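Side-chain contacts in probable porin (Pseudomonas aeruginosa, PDB 2Y0H), which probably forms a pore through the outer membrane for the diffusion of small solutes: residues M167-A172 with A238-V243; F230-D235 with A273-N278. All coordinates share one frame; numbering follows the deposited sequence.

Contact 1 of 2, residues M167-A172 with A238-V243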
loop_
_atom_site.group_PDB
_atom_site.type_symbol
_atom_site.label_atom_id
_atom_site.label_comp_id
_atom_site.label_asym_id
_atom_site.label_seq_id
_atom_site.Cartn_x
_atom_site.Cartn_y
_atom_site.Cartn_z
ATOM N N MET A 167 5.612 9.653 -9.127
ATOM C CA MET A 167 4.529 9.153 -9.978
ATOM C C MET A 167 3.852 10.303 -10.720
ATOM O O MET A 167 3.353 11.240 -10.089
ATOM C CB MET A 167 3.484 8.437 -9.122
ATOM C CG MET A 167 2.334 7.799 -9.909
ATOM S SD MET A 167 2.795 6.265 -10.751
ATOM C CE MET A 167 3.616 6.884 -12.225
ATOM N N GLY A 168 3.833 10.233 -12.050
ATOM C CA GLY A 168 3.268 11.305 -12.861
ATOM C C GLY A 168 4.286 12.245 -13.499
ATOM O O GLY A 168 3.913 13.110 -14.291
ATOM N N ARG A 169 5.570 12.087 -13.183
ATOM C CA ARG A 169 6.585 12.984 -13.756
ATOM C C ARG A 169 7.604 12.315 -14.714
ATOM O O ARG A 169 7.461 11.146 -15.080
ATOM C CB ARG A 169 7.282 13.826 -12.658
ATOM C CG ARG A 169 6.548 13.835 -11.317
ATOM C CD ARG A 169 6.218 15.223 -10.745
ATOM N NE ARG A 169 7.389 16.021 -10.429
ATOM C CZ ARG A 169 7.410 17.092 -9.625
ATOM N NH1 ARG A 169 6.323 17.518 -9.003
ATOM N NH2 ARG A 169 8.547 17.746 -9.436
ATOM N N ASP A 170 8.628 13.077 -15.105
ATOM C CA ASP A 170 9.585 12.685 -16.159
ATOM C C ASP A 170 10.449 11.446 -15.838
ATOM O O ASP A 170 11.423 11.527 -15.069
ATOM C CB ASP A 170 10.486 13.886 -16.498
ATOM C CG ASP A 170 11.435 13.615 -17.662
ATOM O OD1 ASP A 170 11.353 12.524 -18.280
ATOM O OD2 ASP A 170 12.270 14.509 -17.955
ATOM N N LYS A 171 10.122 10.306 -16.443
ATOM C CA LYS A 171 10.873 9.098 -16.136
ATOM C C LYS A 171 12.333 9.226 -16.597
ATOM O O LYS A 171 13.202 8.471 -16.167
ATOM C CB LYS A 171 10.202 7.868 -16.735
ATOM C CG LYS A 171 10.775 7.412 -18.063
ATOM C CD LYS A 171 10.180 6.058 -18.439
ATOM C CE LYS A 171 9.243 6.170 -19.628
ATOM N NZ LYS A 171 9.985 6.458 -20.892
ATOM N N ALA A 172 12.597 10.203 -17.460
ATOM C CA ALA A 172 13.958 10.495 -17.894
ATOM C C ALA A 172 14.774 11.229 -16.816
ATOM O O ALA A 172 15.996 11.109 -16.758
ATOM C CB ALA A 172 13.937 11.291 -19.195
ATOM N N ALA A 238 17.003 18.903 -7.666
ATOM C CA ALA A 238 15.582 19.015 -7.988
ATOM C C ALA A 238 15.344 18.824 -9.491
ATOM O O ALA A 238 14.764 19.671 -10.155
ATOM C CB ALA A 238 15.036 20.367 -7.522
ATOM N N ILE A 239 15.798 17.699 -10.025
ATOM C CA ILE A 239 15.818 17.512 -11.465
ATOM C C ILE A 239 14.445 17.347 -12.113
ATOM O O ILE A 239 14.342 17.337 -13.332
ATOM C CB ILE A 239 16.722 16.341 -11.853
ATOM C CG1 ILE A 239 16.251 15.039 -11.176
ATOM C CG2 ILE A 239 18.155 16.658 -11.470
ATOM C CD1 ILE A 239 17.190 13.866 -11.439
ATOM N N SER A 240 13.390 17.231 -11.307
ATOM C CA SER A 240 12.055 17.073 -11.871
ATOM C C SER A 240 11.233 18.332 -11.652
ATOM O O SER A 240 10.039 18.354 -11.919
ATOM C CB SER A 240 11.338 15.824 -11.315
ATOM O OG SER A 240 10.605 16.094 -10.129
ATOM N N GLY A 241 11.885 19.381 -11.160
ATOM C CA GLY A 241 11.219 20.644 -10.889
ATOM C C GLY A 241 10.816 20.785 -9.439
ATOM O O GLY A 241 11.120 19.912 -8.619
ATOM N N PRO A 242 10.113 21.883 -9.113
ATOM C CA PRO A 242 9.647 22.154 -7.747
ATOM C C PRO A 242 8.713 21.060 -7.229
ATOM O O PRO A 242 7.990 20.421 -8.004
ATOM C CB PRO A 242 8.870 23.473 -7.891
ATOM C CG PRO A 242 9.379 24.084 -9.147
ATOM C CD PRO A 242 9.678 22.924 -10.055
ATOM N N VAL A 243 8.736 20.859 -5.917
ATOM C CA VAL A 243 7.861 19.904 -5.260
ATOM C C VAL A 243 7.239 20.627 -4.058
ATOM O O VAL A 243 7.959 21.053 -3.163
ATOM C CB VAL A 243 8.651 18.654 -4.786
ATOM C CG1 VAL A 243 7.736 17.692 -4.023
ATOM C CG2 VAL A 243 9.329 17.946 -5.967
#
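The guanidinium end of Arg169 meets the turn around Ser240, and Arg169 supplies just over half of the 174 Å² buried. Its CB points toward segment 238-243, but CB, CG and CD meet no atom of it within 4.2 Å and serve as a spacer. The chain bends along this spacer, at chi2 (-126°) and again at chi3, and the second bend brings NE to the hydroxyl of Ser240. Arg169 NE donates weakly to Ser240 OG over 3.2 Å. Arg169 CZ lies 3.4 Å from Ser240 OG, as it must when two nitrogens of the group share that oxygen. NH2 carries most of the polar contact. Arg169 NH2 donates to Ser240 OG over 2.7 Å with that oxygen tilted from the guanidinium plane, and to Pro242 O over 3.1 Å along a nearly straight path (159°). The latter oxygen sits close to the guanidinium plane, whereas NH2 stands above the carbonyl plane of Pro242. A third, weak bond joins Arg169 NH2 to Ser240 O at 3.0 Å. Arg169 NH2 also lies 3.6 Å from Val243 CG2. The two good NH2 bonds, with weak second bonds from NE to Ser240 OG and from NH1 to Pro242 O, should restrict rotation of the guanidinium.

On the partner side, Ser240 OG stands between its backbone N and carbonyl carbon (chi1 89°), turned to the arginine. Ser240 belongs to a type I beta turn, Ala238 to Gly241, whereas Pro242 O and Val243 CG2 come from the residues that follow, leading into strand 244-256. The arginine thus ties the loop between strands 143-154 and 178-186 to the loop between strands 221-234 and 244-256, a loop-to-loop contact at the surface of the porin barrel.

Contact 2 of 2, residues F230-D235 with A273-N278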
loop_
_atom_site.group_PDB
_atom_site.type_symbol
_atom_site.label_atom_id
_atom_site.label_comp_id
_atom_site.label_asym_id
_atom_site.label_seq_id
_atom_site.Cartn_x
_atom_site.Cartn_y
_atom_site.Cartn_z
ATOM N N PHE A 230 2.073 14.646 6.105
ATOM C CA PHE A 230 3.253 14.568 5.262
ATOM C C PHE A 230 3.637 15.977 4.823
ATOM O O PHE A 230 2.786 16.770 4.430
ATOM C CB PHE A 230 2.974 13.750 3.999
ATOM C CG PHE A 230 2.734 12.269 4.223
ATOM C CD1 PHE A 230 3.794 11.358 4.174
ATOM C CD2 PHE A 230 1.441 11.775 4.373
ATOM C CE1 PHE A 230 3.562 9.994 4.315
ATOM C CE2 PHE A 230 1.199 10.400 4.522
ATOM C CZ PHE A 230 2.250 9.510 4.495
ATOM N N ASP A 231 4.926 16.269 4.850
ATOM C CA ASP A 231 5.448 17.500 4.275
ATOM C C ASP A 231 6.471 17.102 3.208
ATOM O O ASP A 231 7.452 16.418 3.505
ATOM C CB ASP A 231 6.103 18.339 5.385
ATOM C CG ASP A 231 6.341 19.787 4.979
ATOM O OD1 ASP A 231 6.848 20.029 3.880
ATOM O OD2 ASP A 231 6.018 20.691 5.777
ATOM N N SER A 232 6.234 17.530 1.969
ATOM C CA SER A 232 7.055 17.149 0.817
ATOM C C SER A 232 7.647 18.381 0.123
ATOM O O SER A 232 6.925 19.318 -0.215
ATOM C CB SER A 232 6.199 16.399 -0.215
ATOM O OG SER A 232 5.735 15.157 0.276
ATOM N N GLY A 233 8.948 18.364 -0.120
ATOM C CA GLY A 233 9.592 19.428 -0.865
ATOM C C GLY A 233 10.642 18.857 -1.799
ATOM O O GLY A 233 10.841 17.643 -1.866
ATOM N N GLU A 234 11.322 19.731 -2.523
ATOM C CA GLU A 234 12.318 19.290 -3.483
ATOM C C GLU A 234 13.556 18.834 -2.737
ATOM O O GLU A 234 13.715 19.119 -1.556
ATOM C CB GLU A 234 12.679 20.426 -4.447
ATOM C CG GLU A 234 13.509 21.535 -3.818
ATOM C CD GLU A 234 13.736 22.680 -4.784
ATOM O OE1 GLU A 234 12.737 23.143 -5.382
ATOM O OE2 GLU A 234 14.905 23.109 -4.954
ATOM N N ASP A 235 14.438 18.126 -3.430
ATOM C CA ASP A 235 15.702 17.728 -2.845
ATOM C C ASP A 235 16.830 17.951 -3.845
ATOM O O ASP A 235 16.668 17.679 -5.034
ATOM C CB ASP A 235 15.653 16.254 -2.427
ATOM C CG ASP A 235 16.989 15.756 -1.894
ATOM O OD1 ASP A 235 17.239 15.901 -0.686
ATOM O OD2 ASP A 235 17.798 15.226 -2.682
ATOM N N ALA A 273 0.228 17.588 -6.395
ATOM C CA ALA A 273 -0.341 16.370 -5.852
ATOM C C ALA A 273 0.636 15.768 -4.843
ATOM O O ALA A 273 1.818 16.079 -4.853
ATOM C CB ALA A 273 -0.621 15.367 -6.972
ATOM N N PHE A 274 0.130 14.903 -3.973
ATOM C CA PHE A 274 0.970 14.162 -3.047
ATOM C C PHE A 274 1.978 13.267 -3.788
ATOM O O PHE A 274 1.585 12.399 -4.570
ATOM C CB PHE A 274 0.092 13.311 -2.127
ATOM C CG PHE A 274 0.861 12.533 -1.102
ATOM C CD1 PHE A 274 1.689 13.192 -0.190
ATOM C CD2 PHE A 274 0.755 11.142 -1.041
ATOM C CE1 PHE A 274 2.397 12.486 0.766
ATOM C CE2 PHE A 274 1.463 10.412 -0.084
ATOM C CZ PHE A 274 2.285 11.085 0.827
ATOM N N PRO A 275 3.279 13.479 -3.542
ATOM C CA PRO A 275 4.325 12.684 -4.206
ATOM C C PRO A 275 4.383 11.248 -3.692
ATOM O O PRO A 275 4.485 11.031 -2.478
ATOM C CB PRO A 275 5.615 13.421 -3.833
ATOM C CG PRO A 275 5.163 14.801 -3.382
ATOM C CD PRO A 275 3.844 14.579 -2.741
ATOM N N VAL A 276 4.287 10.289 -4.610
ATOM C CA VAL A 276 4.621 8.896 -4.324
ATOM C C VAL A 276 5.621 8.425 -5.353
ATOM O O VAL A 276 5.685 8.982 -6.455
ATOM C CB VAL A 276 3.380 7.968 -4.369
ATOM C CG1 VAL A 276 2.533 8.156 -3.126
ATOM C CG2 VAL A 276 2.545 8.226 -5.635
ATOM N N LEU A 277 6.395 7.399 -5.002
ATOM C CA LEU A 277 7.294 6.748 -5.957
ATOM C C LEU A 277 6.518 6.135 -7.130
ATOM O O LEU A 277 5.399 5.647 -6.959
ATOM C CB LEU A 277 8.125 5.664 -5.263
ATOM C CG LEU A 277 9.096 6.163 -4.184
ATOM C CD1 LEU A 277 9.754 5.004 -3.434
ATOM C CD2 LEU A 277 10.151 7.074 -4.804
ATOM N N ASN A 278 7.125 6.157 -8.314
ATOM C CA ASN A 278 6.521 5.580 -9.514
ATOM C C ASN A 278 6.281 4.077 -9.354
ATOM O O ASN A 278 6.867 3.433 -8.482
ATOM C CB ASN A 278 7.452 5.782 -10.704
ATOM C CG ASN A 278 8.735 5.015 -10.535
ATOM O OD1 ASN A 278 9.552 5.342 -9.670
ATOM N ND2 ASN A 278 8.895 3.946 -11.306
#
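Phe230 and Phe274 form an aromatic pair in which the edge of Phe274 is directed at the face of Phe230. The ring centroids are 4.7 Å apart and the planes meet at 56°, so the pair is edge-to-face but inclined well short of perpendicular. CZ of Phe274 stands 3.5 Å above the Phe230 plane, over the ring centre. CE1 of Phe274 comes down nearer the root of the side chain, 3.5 Å from Phe230 CG and equally near CB. The CB of Phe274 does not point at the strand; the ring gets there because CG lies anti to the backbone N (chi1 -178°), which carries its far end to Phe230. Tyr208 also meets the Phe230 ring, with planes at about 45°.

Segment 230-235 lies at the last part of strand 221-234 in the 18-stranded antiparallel barrel, while 273-278 belongs to the long loop between strands 259-269 and 300-309. Strand 244-256 intervenes, and Phe274 touches its Asn245 and Asn247. Phe230 and Ser232 point toward the loop, whereas Asp231 points away and touches a bound detergent. The loop is therefore folded inward against the barrel's inner wall, as in other OprD-family porins, where such loops narrow the channel; it probably does so here.

Van der Waals contact continues two residues along the strand, where Ser232 meets Pro275. Their CA atoms, 7.3 Å apart, are the nearest across the two segments. CG and CD of Pro275 lie against Ser232: CD is 3.6 Å from Ser232 OG, and CG is 3.7 Å from Ser232 CB.

Polar links here run through a third residue. Gln206, on strand 204-216, uses NE2 to bond both Ser232 OG and Pro275 O, so one side-chain amide joins the strand to the loop and satisfies the buried serine hydroxyl.

How the contacts relate
From the N terminus, the chain first supplies 167-172, in the loop after strand 143-154, then 230-235 at the last part of strand 221-234. Segment 238-243, only three residues further on, closes contact 1 over 65 intervening residues, 46 of them strand. The chain next runs up and down through strands 244-256 and 259-269 before 273-278 closes contact 2 over 37 residues. The segments alternate, so the two closures cross. Their centres lie 10 Å apart and they touch directly: Met167 N meets Val276 O at 2.8 Å, a probable hydrogen bond, and Val243 CB packs 3.6 Å from Gly233 C. Together they join three loops and a barrel strand.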